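Local coordinates for Ac-ASP-7 (PDB 3S6S), which is of unknown function but, as a secreted hookworm protein of the SCP/TAPS family, probably acts at the interface between parasite and host, at residues 12-15 with 16-20. Numbering follows the deposited sequence.
Sequences CMVD and RPFRE
Val14 and Phe18 pack together where the loop after strand 6-7 enters helix 16-34, the first long helix of this SCP/TAPS fold. Asp15 holds the N-cap position, but its carboxylate makes no capping bond. Its backbone O accepts the first i to i+4 bond of the helix instead. Arg19 N gives Asp15 O a nearly straight bond of 3.1 Å (170° at the hydrogen). Phe18 N lies 2.9 Å from the same Asp15 O, but that bond is bent and weak.

The tight part is apolar: Val14 and Phe18 meet each other, and both also touch Trp136 of strand 133-140. Val14 CG1 reaches Phe18 CB at 3.6 Å, and the two side chains cross at about a right angle. Val14 puts CG1 there by setting it anti to its backbone N (chi1 160°). Asp15 CB sits at the edge of the Phe18 ring, 3.7 Å from CD1. Beyond the contact, the Phe18 side chain also touches Ala88 and Ile89 of helix 88-99.

The looser side is polar. Arg16 runs extended away from the loop, and its NE forms a salt bridge with Glu20 OE2, one turn on. The Arg19 chain bends at chi3 (79°), back toward the loop. Cys12, tied to Cys54 by a disulfide, has its CB 4.3 Å from Arg19 NH1. One water bridges the two segments: lying in the guanidinium plane, it accepts from Arg19 NH1 at 2.8 Å and donates to Val14 O.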
loop_
_atom_site.group_PDB
_atom_site.type_symbol
_atom_site.label_atom_id
_atom_site.label_comp_id
_atom_site.label_asym_id
_atom_site.label_seq_id
_atom_site.Cartn_x
_atom_site.Cartn_y
_atom_site.Cartn_z
ATOM N N CYS A 12 10.681 -3.742 10.400
ATOM C CA CYS A 12 9.359 -4.209 10.760
ATOM C C CYS A 12 9.240 -4.305 12.277
ATOM O O CYS A 12 9.492 -5.354 12.859
ATOM C CB CYS A 12 9.087 -5.577 10.137
ATOM S SG CYS A 12 8.689 -5.497 8.394
ATOM N N MET A 13 8.864 -3.214 12.930
ATOM C CA MET A 13 8.596 -3.309 14.351
ATOM C C MET A 13 7.112 -3.298 14.699
ATOM O O MET A 13 6.715 -3.751 15.778
ATOM C CB MET A 13 9.436 -2.333 15.196
ATOM C CG MET A 13 9.600 -0.937 14.687
ATOM S SD MET A 13 10.814 -0.047 15.703
ATOM C CE MET A 13 12.157 0.050 14.521
ATOM N N VAL A 14 6.283 -2.833 13.771
ATOM C CA VAL A 14 4.836 -2.922 13.960
ATOM C C VAL A 14 4.410 -4.389 14.036
ATOM O O VAL A 14 4.890 -5.199 13.248
ATOM C CB VAL A 14 4.070 -2.199 12.834
ATOM C CG1 VAL A 14 2.648 -2.698 12.754
ATOM C CG2 VAL A 14 4.116 -0.677 13.058
ATOM N N ASP A 15 3.511 -4.717 14.971
ATOM C CA ASP A 15 3.052 -6.103 15.179
ATOM C C ASP A 15 2.304 -6.690 13.996
ATOM O O ASP A 15 1.507 -6.016 13.329
ATOM C CB ASP A 15 2.159 -6.251 16.420
ATOM C CG ASP A 15 2.910 -6.036 17.724
ATOM O OD1 ASP A 15 2.253 -5.650 18.722
ATOM O OD2 ASP A 15 4.146 -6.243 17.759
ATOM N N ARG A 16 2.545 -7.980 13.789
ATOM C CA ARG A 16 1.975 -8.747 12.695
ATOM C C ARG A 16 0.516 -8.420 12.324
ATOM O O ARG A 16 0.237 -8.062 11.189
ATOM C CB ARG A 16 2.148 -10.236 12.987
ATOM C CG ARG A 16 1.710 -11.140 11.864
ATOM C CD ARG A 16 2.313 -12.521 12.022
ATOM N NE ARG A 16 1.854 -13.406 10.965
ATOM C CZ ARG A 16 1.610 -14.701 11.136
ATOM N NH1 ARG A 16 1.782 -15.247 12.334
ATOM N NH2 ARG A 16 1.187 -15.443 10.113
ATOM N N PRO A 17 -0.426 -8.558 13.267
ATOM C CA PRO A 17 -1.809 -8.327 12.826
ATOM C C PRO A 17 -2.065 -6.897 12.317
ATOM O O PRO A 17 -2.908 -6.717 11.437
ATOM C CB PRO A 17 -2.646 -8.636 14.077
ATOM C CG PRO A 17 -1.712 -8.507 15.211
ATOM C CD PRO A 17 -0.339 -8.864 14.703
ATOM N N PHE A 18 -1.358 -5.906 12.849
ATOM C CA PHE A 18 -1.480 -4.537 12.331
ATOM C C PHE A 18 -0.929 -4.430 10.911
ATOM O O PHE A 18 -1.596 -3.910 10.022
ATOM C CB PHE A 18 -0.784 -3.533 13.247
ATOM C CG PHE A 18 -1.373 -3.476 14.611
ATOM C CD1 PHE A 18 -0.838 -4.230 15.640
ATOM C CD2 PHE A 18 -2.490 -2.691 14.866
ATOM C CE1 PHE A 18 -1.397 -4.188 16.914
ATOM C CE2 PHE A 18 -3.058 -2.642 16.137
ATOM C CZ PHE A 18 -2.514 -3.389 17.160
ATOM N N ARG A 19 0.283 -4.949 10.726
ATOM C CA ARG A 19 0.914 -5.053 9.425
ATOM C C ARG A 19 0.038 -5.803 8.436
ATOM O O ARG A 19 -0.075 -5.424 7.263
ATOM C CB ARG A 19 2.253 -5.775 9.549
ATOM C CG ARG A 19 2.875 -6.149 8.222
ATOM C CD ARG A 19 4.285 -6.678 8.408
ATOM N NE ARG A 19 4.286 -8.068 8.848
ATOM C CZ ARG A 19 4.825 -8.507 9.983
ATOM N NH1 ARG A 19 5.420 -7.668 10.821
ATOM N NH2 ARG A 19 4.765 -9.799 10.284
ATOM N N GLU A 20 -0.593 -6.866 8.907
ATOM C CA GLU A 20 -1.369 -7.717 8.028
ATOM C C GLU A 20 -2.680 -7.073 7.640
ATOM O O GLU A 20 -3.109 -7.158 6.488
ATOM C CB GLU A 20 -1.587 -9.068 8.689
ATOM C CG GLU A 20 -0.271 -9.782 8.903
ATOM C CD GLU A 20 -0.417 -11.277 8.953
ATOM O OE1 GLU A 20 -1.553 -11.748 9.184
ATOM O OE2 GLU A 20 0.608 -11.972 8.761
HETATM O O HOH W 1 5.896 -4.890 10.681
#